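Local coordinates for ferrichrome-binding protein (Bacillus subtilis subsp. subtilis, PDB 3G9Q), which binds iron(3+)-hydroxamate complexes such as ferrichrome and hands them to the membrane-bound permease of the FhuCBGD ABC transporter, at residues Y24-F28 / Q107-F111; D209-P215 / H241-P247. One frame throughout, in Å; residues are numbered along the deposited sequence.

Contact 1 (Y24-F28 / Q107-F111); sequences YYGYF and QLKEF
Tyr24, Tyr27 and Phe28 meet Phe111 in a buried aromatic cluster that joins the start of helix 25-31 to helix 106-115, beside the four-stranded parallel sheet in the N-terminal lobe of this solute-binding fold. Tyr24 can be followed outward. Its CB lies 4.0 Å from Phe111 CE1, and CG comes closer to the same Phe111 CE1, at 3.8 Å. CD1 keeps to Phe111 CE1 as well, while CD2 faces Phe111 CZ at 3.9 Å, so one rim of the phenylalanine stands over one face of the tyrosine. This is a T-shaped pair, with planes at 73° and centroids 5.3 Å apart. Farther along, Tyr24 CE1 passes to the aliphatic part of Gln107, 3.9 Å from its CG. The phenol tip ends on Trp78, whose NE1 is hydrogen-bonded to Tyr24 OH, tying the ring to strand 74-78.

Phe111, its CG anti to the carbonyl carbon (chi1 -73°) and its ring thereby carried across to Tyr24, points its edge at Tyr27 too, in an offset edge-to-face pair, and Tyr27 CB sits against Phe111 CD1. Leu108 lies at the edge of the Tyr27 ring, its CB 3.9 Å from Tyr27 CD2, and Gln107 CG lies over a face of that ring. Leu108 also touches Ala121, Trp124 and Leu125 of helix 118-143. Val97 of strand 94-97 touches both Tyr24 and Phe111, closing the cluster toward the sheet. Phe28 takes a different side of Phe111: the two rings are inclined at 46°, and the outer end of Phe28 lies across a face of Phe111, with Phe28 CE2 over the centre of that ring, 3.7 Å above its plane.

Contact 2 (D209-P215 / H241-P247); sequences DYIFAGP and HVYKMDP
Ile211 and Val242 pair in parallel, and backbone bonds knit strand 210-215 to the short strand 242-244. Ile211 N donates to His241 O at 2.9 Å, and Ile211 O accepts Tyr243 N, both nearly straight. Farther on, Ala213 N reaches Tyr243 O in a weak bond, and Met245 N binds Ala213 O at 3.0 Å from above the carbonyl plane. Aromatic contacts flank the ladder. The imidazole of His241 and the ring of Tyr210 form an offset stack, planes at 20° and centroids 4.2 Å apart, with Tyr210 CE2 over the imidazole centre. With an alanine at His241, that face of Tyr210 is likely to lose its stacking partner. Tyr243 CD2 lies over a face of Phe212, the rings oblique at 51°. Among apolar contacts, Ile211 CB meets Val242 CG1 at 3.7 Å; Met245 (selenomethionine), CG anti to its N (chi1 -180°), bends at its last torsion to lay CE against Phe212 CB. Tyr210, Phe212 and Tyr243 also touch helix 255-270, whereas Ile211 and Val242 meet Ala236 of helix 235-238. Parallel neighbours joined through helices in this way make a beta-alpha-beta crossover, here at the edge of the five-stranded mixed sheet of the C-terminal lobe.

In the fold
From the N terminus, the chain passes strand 17-19 and enters helix 25-31, then lays down strands 35-37, 74-78 and 94-97 before contact 1 closes a loop of 78 residues, joining helix 25-31 to helix 106-115 beside the first sheet. Helix 118-143 then carries the chain across to the second sheet, begun by strands 148-154 and 157-161. Contact 2 opens at 209-215 and closes only 25 residues later, joining strand 210-215 to the edge strand 242-244 of that sheet. The two loops follow in series, neither nested nor crossed. They lie on opposite sides of the chain's centre, their centres about 28 Å apart, each within a different lobe of the two-lobed binding protein.

Contact 1 (Y24-F28 / Q107-F111)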
ATOM      1  N   TYR A  24      -2.416  -5.438  -7.894  1.00 42.28           N
ATOM      2  CA  TYR A  24      -3.855  -5.478  -8.157  1.00 40.94           C
ATOM      3  C   TYR A  24      -4.549  -6.738  -7.636  1.00 43.31           C
ATOM      4  O   TYR A  24      -5.784  -6.787  -7.579  1.00 45.64           O
ATOM      5  CB  TYR A  24      -4.143  -5.312  -9.660  1.00 35.15           C
ATOM      6  CG  TYR A  24      -3.704  -3.969 -10.208  1.00 45.74           C
ATOM      7  CD1 TYR A  24      -3.821  -2.810  -9.425  1.00 53.03           C
ATOM      8  CD2 TYR A  24      -3.168  -3.849 -11.486  1.00 35.15           C
ATOM      9  CE1 TYR A  24      -3.410  -1.566  -9.890  1.00 46.68           C
ATOM     10  CE2 TYR A  24      -2.757  -2.612 -11.966  1.00 55.60           C
ATOM     11  CZ  TYR A  24      -2.876  -1.471 -11.163  1.00 56.91           C
ATOM     12  OH  TYR A  24      -2.447  -0.246 -11.624  1.00 53.24           O
ATOM     13  N   TYR A  25      -3.767  -7.747  -7.247  1.00 41.75           N
ATOM     14  CA  TYR A  25      -4.328  -9.003  -6.734  1.00 36.65           C
ATOM     15  C   TYR A  25      -5.454  -8.775  -5.724  1.00 38.72           C
ATOM     16  O   TYR A  25      -6.539  -9.349  -5.860  1.00 38.25           O
ATOM     17  CB  TYR A  25      -3.233  -9.872  -6.098  1.00 32.47           C
ATOM     18  CG  TYR A  25      -3.784 -11.093  -5.410  1.00 26.28           C
ATOM     19  CD1 TYR A  25      -4.274 -12.180  -6.143  1.00 39.02           C
ATOM     20  CD2 TYR A  25      -3.905 -11.125  -4.039  1.00 19.81           C
ATOM     21  CE1 TYR A  25      -4.882 -13.271  -5.511  1.00 35.39           C
ATOM     22  CE2 TYR A  25      -4.500 -12.188  -3.402  1.00 40.39           C
ATOM     23  CZ  TYR A  25      -4.992 -13.264  -4.132  1.00 41.34           C
ATOM     24  OH  TYR A  25      -5.584 -14.318  -3.451  1.00 48.42           O
ATOM     25  N   GLY A  26      -5.187  -7.940  -4.718  1.00 33.82           N
ATOM     26  CA  GLY A  26      -6.187  -7.640  -3.704  1.00 35.53           C
ATOM     27  C   GLY A  26      -7.484  -7.023  -4.228  1.00 37.36           C
ATOM     28  O   GLY A  26      -8.523  -7.120  -3.572  1.00 32.48           O
ATOM     29  N   TYR A  27      -7.426  -6.380  -5.397  1.00 37.82           N
ATOM     30  CA  TYR A  27      -8.611  -5.758  -6.006  1.00 48.73           C
ATOM     31  C   TYR A  27      -9.613  -6.801  -6.488  1.00 48.68           C
ATOM     32  O   TYR A  27     -10.812  -6.698  -6.233  1.00 46.04           O
ATOM     33  CB  TYR A  27      -8.234  -4.870  -7.212  1.00 37.48           C
ATOM     34  CG  TYR A  27      -7.597  -3.552  -6.852  1.00 40.68           C
ATOM     35  CD1 TYR A  27      -6.235  -3.467  -6.619  1.00 35.39           C
ATOM     36  CD2 TYR A  27      -8.360  -2.403  -6.700  1.00 30.50           C
ATOM     37  CE1 TYR A  27      -5.647  -2.284  -6.242  1.00 30.86           C
ATOM     38  CE2 TYR A  27      -7.780  -1.207  -6.316  1.00 24.81           C
ATOM     39  CZ  TYR A  27      -6.423  -1.152  -6.089  1.00 38.49           C
ATOM     40  OH  TYR A  27      -5.815   0.029  -5.699  1.00 47.04           O
ATOM     41  N   PHE A  28      -9.104  -7.800  -7.200  1.00 54.39           N
ATOM     42  CA  PHE A  28      -9.927  -8.860  -7.748  1.00 48.43           C
ATOM     43  C   PHE A  28     -10.406  -9.752  -6.605  1.00 50.51           C
ATOM     44  O   PHE A  28     -11.511 -10.289  -6.651  1.00 46.80           O
ATOM     45  CB  PHE A  28      -9.117  -9.644  -8.793  1.00 49.07           C
ATOM     46  CG  PHE A  28      -8.958  -8.914 -10.115  1.00 47.87           C
ATOM     47  CD1 PHE A  28      -9.772  -9.216 -11.194  1.00 46.60           C
ATOM     48  CD2 PHE A  28      -8.034  -7.885 -10.258  1.00 53.05           C
ATOM     49  CE1 PHE A  28      -9.670  -8.502 -12.390  1.00 43.31           C
ATOM     50  CE2 PHE A  28      -7.933  -7.169 -11.452  1.00 43.92           C
ATOM     51  CZ  PHE A  28      -8.751  -7.479 -12.512  1.00 47.00           C
ATOM     52  N   GLN A 107      -9.585   2.967  -9.253  1.00 63.28           N
ATOM     53  CA  GLN A 107      -8.993   1.759  -9.833  1.00 54.33           C
ATOM     54  C   GLN A 107      -9.830   0.530  -9.493  1.00 54.90           C
ATOM     55  O   GLN A 107      -9.819  -0.456 -10.231  1.00 52.72           O
ATOM     56  CB  GLN A 107      -7.568   1.570  -9.300  1.00 56.71           C
ATOM     57  CG  GLN A 107      -6.775   0.432  -9.933  1.00 43.23           C
ATOM     58  CD  GLN A 107      -6.632   0.577 -11.431  1.00 48.39           C
ATOM     59  OE1 GLN A 107      -7.575   0.346 -12.176  1.00 50.93           O
ATOM     60  NE2 GLN A 107      -5.448   0.965 -11.879  1.00 49.35           N
ATOM     61  N   LEU A 108     -10.543   0.594  -8.367  1.00 55.24           N
ATOM     62  CA  LEU A 108     -11.410  -0.502  -7.915  1.00 47.58           C
ATOM     63  C   LEU A 108     -12.743  -0.478  -8.662  1.00 52.22           C
ATOM     64  O   LEU A 108     -13.367  -1.514  -8.906  1.00 40.15           O
ATOM     65  CB  LEU A 108     -11.688  -0.384  -6.410  1.00 41.47           C
ATOM     66  CG  LEU A 108     -12.807  -1.281  -5.854  1.00 33.40           C
ATOM     67  CD1 LEU A 108     -12.415  -2.730  -5.985  1.00 34.90           C
ATOM     68  CD2 LEU A 108     -13.076  -0.935  -4.409  1.00 32.69           C
ATOM     69  N   LYS A 109     -13.178   0.725  -9.017  1.00 54.89           N
ATOM     70  CA  LYS A 109     -14.428   0.879  -9.725  1.00 51.10           C
ATOM     71  C   LYS A 109     -14.194   0.613 -11.203  1.00 46.72           C
ATOM     72  O   LYS A 109     -15.128   0.328 -11.935  1.00 60.48           O
ATOM     73  CB  LYS A 109     -14.998   2.285  -9.476  1.00 59.25           C
ATOM     74  CG  LYS A 109     -15.159   2.617  -7.993  1.00 58.77           C
ATOM     75  CD  LYS A 109     -16.506   3.259  -7.660  1.00 75.96           C
ATOM     76  CE  LYS A 109     -16.628   4.682  -8.181  1.00 80.28           C
ATOM     77  NZ  LYS A 109     -17.997   5.240  -7.925  1.00 83.04           N
ATOM     78  N   GLU A 110     -12.946   0.704 -11.644  1.00 51.94           N
ATOM     79  CA  GLU A 110     -12.632   0.430 -13.045  1.00 56.84           C
ATOM     80  C   GLU A 110     -12.721  -1.077 -13.238  1.00 56.63           C
ATOM     81  O   GLU A 110     -13.327  -1.553 -14.193  1.00 63.90           O
ATOM     82  CB  GLU A 110     -11.215   0.898 -13.388  1.00 64.84           C
ATOM     83  CG  GLU A 110     -10.821   0.734 -14.855  1.00 72.69           C
ATOM     84  CD  GLU A 110      -9.321   0.942 -15.099  1.00 90.68           C
ATOM     85  OE1 GLU A 110      -8.521   0.064 -14.700  1.00 94.87           O
ATOM     86  OE2 GLU A 110      -8.944   1.982 -15.689  1.00 91.07           O
ATOM     87  N   PHE A 111     -12.115  -1.818 -12.313  1.00 50.31           N
ATOM     88  CA  PHE A 111     -12.108  -3.278 -12.357  1.00 44.48           C
ATOM     89  C   PHE A 111     -13.492  -3.848 -12.097  1.00 43.72           C
ATOM     90  O   PHE A 111     -13.859  -4.862 -12.678  1.00 42.74           O
ATOM     91  CB  PHE A 111     -11.132  -3.839 -11.316  1.00 48.91           C
ATOM     92  CG  PHE A 111      -9.675  -3.667 -11.673  1.00 39.19           C
ATOM     93  CD1 PHE A 111      -8.730  -3.476 -10.675  1.00 42.61           C
ATOM     94  CD2 PHE A 111      -9.242  -3.726 -12.996  1.00 43.66           C
ATOM     95  CE1 PHE A 111      -7.385  -3.347 -10.989  1.00 48.62           C
ATOM     96  CE2 PHE A 111      -7.894  -3.598 -13.314  1.00 39.37           C
ATOM     97  CZ  PHE A 111      -6.970  -3.409 -12.311  1.00 44.19           C
TER

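Contact 2 (D209-P215 / H241-P247)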
ATOM      1  N   ASP A 209       5.875  13.939  16.504  1.00 48.30           N
ATOM      2  CA  ASP A 209       5.503  13.380  17.809  1.00 45.85           C
ATOM      3  C   ASP A 209       5.404  11.861  17.735  1.00 46.48           C
ATOM      4  O   ASP A 209       5.799  11.159  18.665  1.00 46.48           O
ATOM      5  CB  ASP A 209       4.159  13.979  18.241  1.00 48.14           C
ATOM      6  CG  ASP A 209       4.227  15.495  18.423  1.00 52.75           C
ATOM      7  OD1 ASP A 209       4.793  15.939  19.442  1.00 57.46           O
ATOM      8  OD2 ASP A 209       3.739  16.243  17.552  1.00 47.43           O
ATOM      9  N   TYR A 210       4.855  11.369  16.626  1.00 45.49           N
ATOM     10  CA  TYR A 210       4.734   9.931  16.396  1.00 53.41           C
ATOM     11  C   TYR A 210       5.413   9.587  15.080  1.00 46.95           C
ATOM     12  O   TYR A 210       5.330  10.345  14.116  1.00 41.45           O
ATOM     13  CB  TYR A 210       3.270   9.486  16.346  1.00 51.38           C
ATOM     14  CG  TYR A 210       2.528   9.700  17.639  1.00 58.12           C
ATOM     15  CD1 TYR A 210       2.033  10.965  17.976  1.00 46.68           C
ATOM     16  CD2 TYR A 210       2.332   8.645  18.535  1.00 41.62           C
ATOM     17  CE1 TYR A 210       1.360  11.182  19.170  1.00 48.11           C
ATOM     18  CE2 TYR A 210       1.658   8.849  19.737  1.00 43.17           C
ATOM     19  CZ  TYR A 210       1.174  10.121  20.049  1.00 60.69           C
ATOM     20  OH  TYR A 210       0.501  10.341  21.241  1.00 67.67           O
ATOM     21  N   ILE A 211       6.082   8.441  15.045  1.00 45.93           N
ATOM     22  CA  ILE A 211       6.782   8.030  13.843  1.00 47.17           C
ATOM     23  C   ILE A 211       6.593   6.578  13.452  1.00 43.66           C
ATOM     24  O   ILE A 211       6.616   5.685  14.290  1.00 45.53           O
ATOM     25  CB  ILE A 211       8.287   8.260  13.980  1.00 46.83           C
ATOM     26  CG1 ILE A 211       8.557   9.677  14.499  1.00 54.51           C
ATOM     27  CG2 ILE A 211       8.950   8.036  12.624  1.00 52.68           C
ATOM     28  CD1 ILE A 211       8.075  10.871  13.734  1.00 85.90           C
ATOM     29  N   PHE A 212       6.395   6.349  12.165  1.00 45.15           N
ATOM     30  CA  PHE A 212       6.253   4.998  11.646  1.00 44.23           C
ATOM     31  C   PHE A 212       7.513   4.770  10.824  1.00 41.18           C
ATOM     32  O   PHE A 212       7.566   5.153   9.663  1.00 51.77           O
ATOM     33  CB  PHE A 212       5.025   4.897  10.737  1.00 46.39           C
ATOM     34  CG  PHE A 212       3.736   4.730  11.471  1.00 39.84           C
ATOM     35  CD1 PHE A 212       2.912   5.813  11.716  1.00 27.53           C
ATOM     36  CD2 PHE A 212       3.360   3.484  11.948  1.00 36.77           C
ATOM     37  CE1 PHE A 212       1.735   5.653  12.430  1.00 43.61           C
ATOM     38  CE2 PHE A 212       2.188   3.322  12.658  1.00 36.18           C
ATOM     39  CZ  PHE A 212       1.373   4.407  12.902  1.00 38.42           C
ATOM     40  N   ALA A 213       8.532   4.165  11.409  1.00 42.25           N
ATOM     41  CA  ALA A 213       9.754   3.963  10.650  1.00 50.00           C
ATOM     42  C   ALA A 213      10.070   2.510  10.379  1.00 54.87           C
ATOM     43  O   ALA A 213       9.624   1.609  11.096  1.00 60.95           O
ATOM     44  CB  ALA A 213      10.925   4.619  11.353  1.00 47.73           C
ATOM     45  N   GLY A 214      10.851   2.288   9.329  1.00 48.59           N
ATOM     46  CA  GLY A 214      11.235   0.939   8.980  1.00 44.16           C
ATOM     47  C   GLY A 214      12.146   0.939   7.777  1.00 49.32           C
ATOM     48  O   GLY A 214      12.375   1.989   7.169  1.00 46.73           O
ATOM     49  N   PRO A 215      12.699  -0.226   7.414  1.00 50.21           N
ATOM     50  CA  PRO A 215      13.583  -0.274   6.251  1.00 52.36           C
ATOM     51  C   PRO A 215      12.816  -0.080   4.934  1.00 60.17           C
ATOM     52  O   PRO A 215      11.595  -0.273   4.871  1.00 55.06           O
ATOM     53  CB  PRO A 215      14.226  -1.655   6.365  1.00 34.84           C
ATOM     54  CG  PRO A 215      13.154  -2.463   7.016  1.00 40.16           C
ATOM     55  CD  PRO A 215      12.636  -1.539   8.084  1.00 46.46           C
ATOM     56  N   HIS A 241       6.953   6.422  20.945  1.00 43.57           N
ATOM     57  CA  HIS A 241       5.930   6.649  19.923  1.00 48.14           C
ATOM     58  C   HIS A 241       6.422   6.352  18.504  1.00 50.01           C
ATOM     59  O   HIS A 241       6.073   7.059  17.552  1.00 46.65           O
ATOM     60  CB  HIS A 241       5.434   8.094  19.963  1.00 45.90           C
ATOM     61  CG  HIS A 241       4.729   8.457  21.229  1.00 42.92           C
ATOM     62  ND1 HIS A 241       4.085   7.527  22.015  1.00 37.64           N
ATOM     63  CD2 HIS A 241       4.515   9.660  21.815  1.00 30.56           C
ATOM     64  CE1 HIS A 241       3.503   8.141  23.031  1.00 46.48           C
ATOM     65  NE2 HIS A 241       3.750   9.435  22.931  1.00 34.44           N
ATOM     66  N   VAL A 242       7.264   5.334  18.382  1.00 40.90           N
ATOM     67  CA  VAL A 242       7.770   4.910  17.091  1.00 39.98           C
ATOM     68  C   VAL A 242       7.299   3.484  16.903  1.00 46.00           C
ATOM     69  O   VAL A 242       7.435   2.644  17.797  1.00 42.89           O
ATOM     70  CB  VAL A 242       9.307   4.959  17.001  1.00 38.10           C
ATOM     71  CG1 VAL A 242       9.760   6.388  16.769  1.00 40.15           C
ATOM     72  CG2 VAL A 242       9.925   4.405  18.267  1.00 56.77           C
ATOM     73  N   TYR A 243       6.733   3.223  15.731  1.00 43.21           N
ATOM     74  CA  TYR A 243       6.199   1.915  15.410  1.00 35.52           C
ATOM     75  C   TYR A 243       6.873   1.329  14.179  1.00 37.65           C
ATOM     76  O   TYR A 243       7.021   2.001  13.166  1.00 47.66           O
ATOM     77  CB  TYR A 243       4.704   2.061  15.196  1.00 35.01           C
ATOM     78  CG  TYR A 243       4.094   3.005  16.207  1.00 45.74           C
ATOM     79  CD1 TYR A 243       4.053   2.676  17.568  1.00 46.72           C
ATOM     80  CD2 TYR A 243       3.593   4.236  15.812  1.00 41.72           C
ATOM     81  CE1 TYR A 243       3.525   3.550  18.505  1.00 36.73           C
ATOM     82  CE2 TYR A 243       3.064   5.117  16.730  1.00 49.92           C
ATOM     83  CZ  TYR A 243       3.026   4.774  18.076  1.00 54.04           C
ATOM     84  OH  TYR A 243       2.445   5.652  18.964  1.00 52.72           O
ATOM     85  N   LYS A 244       7.283   0.069  14.298  1.00 46.79           N
ATOM     86  CA  LYS A 244       7.959  -0.673  13.243  1.00 46.71           C
ATOM     87  C   LYS A 244       7.027  -0.906  12.071  1.00 47.24           C
ATOM     88  O   LYS A 244       6.016  -1.603  12.190  1.00 41.26           O
ATOM     89  CB  LYS A 244       8.447  -2.019  13.784  1.00 50.25           C
ATOM     90  CG  LYS A 244       9.676  -1.962  14.699  1.00 56.74           C
ATOM     91  CD  LYS A 244      10.971  -2.048  13.898  1.00 76.44           C
ATOM     92  CE  LYS A 244      11.131  -3.408  13.205  1.00 69.82           C
ATOM     93  NZ  LYS A 244      12.285  -3.434  12.242  1.00 71.22           N
HETATM   94  N   MSE A 245       7.386  -0.322  10.935  1.00 48.03           N
HETATM   95  CA  MSE A 245       6.595  -0.434   9.726  1.00 46.59           C
HETATM   96  C   MSE A 245       7.163  -1.527   8.835  1.00 44.53           C
HETATM   97  O   MSE A 245       8.347  -1.529   8.528  1.00 50.58           O
HETATM   98  CB  MSE A 245       6.600   0.913   9.004  1.00 52.19           C
HETATM   99  CG  MSE A 245       5.799   0.936   7.719  1.00 60.70           C
HETATM  100 SE   MSE A 245       5.783   2.690   6.868  1.00 80.24          SE
HETATM  101  CE  MSE A 245       4.129   3.380   7.612  1.00 74.09           C
ATOM    102  N   ASP A 246       6.323  -2.469   8.432  1.00 53.00           N
ATOM    103  CA  ASP A 246       6.775  -3.555   7.577  1.00 57.86           C
ATOM    104  C   ASP A 246       6.765  -3.111   6.115  1.00 55.99           C
ATOM    105  O   ASP A 246       5.710  -2.823   5.537  1.00 50.42           O
ATOM    106  CB  ASP A 246       5.888  -4.786   7.779  1.00 66.01           C
ATOM    107  CG  ASP A 246       6.385  -5.993   7.016  1.00 68.63           C
ATOM    108  OD1 ASP A 246       7.601  -6.275   7.085  1.00 80.52           O
ATOM    109  OD2 ASP A 246       5.564  -6.669   6.362  1.00 64.39           O
ATOM    110  N   PRO A 247       7.954  -3.069   5.493  1.00 53.35           N
ATOM    111  CA  PRO A 247       8.118  -2.655   4.101  1.00 57.12           C
ATOM    112  C   PRO A 247       7.283  -3.404   3.054  1.00 56.94           C
ATOM    113  O   PRO A 247       6.862  -2.809   2.062  1.00 61.51           O
ATOM    114  CB  PRO A 247       9.629  -2.784   3.884  1.00 49.56           C
ATOM    115  CG  PRO A 247      10.017  -3.885   4.800  1.00 54.10           C
ATOM    116  CD  PRO A 247       9.214  -3.611   6.037  1.00 50.90           C
TER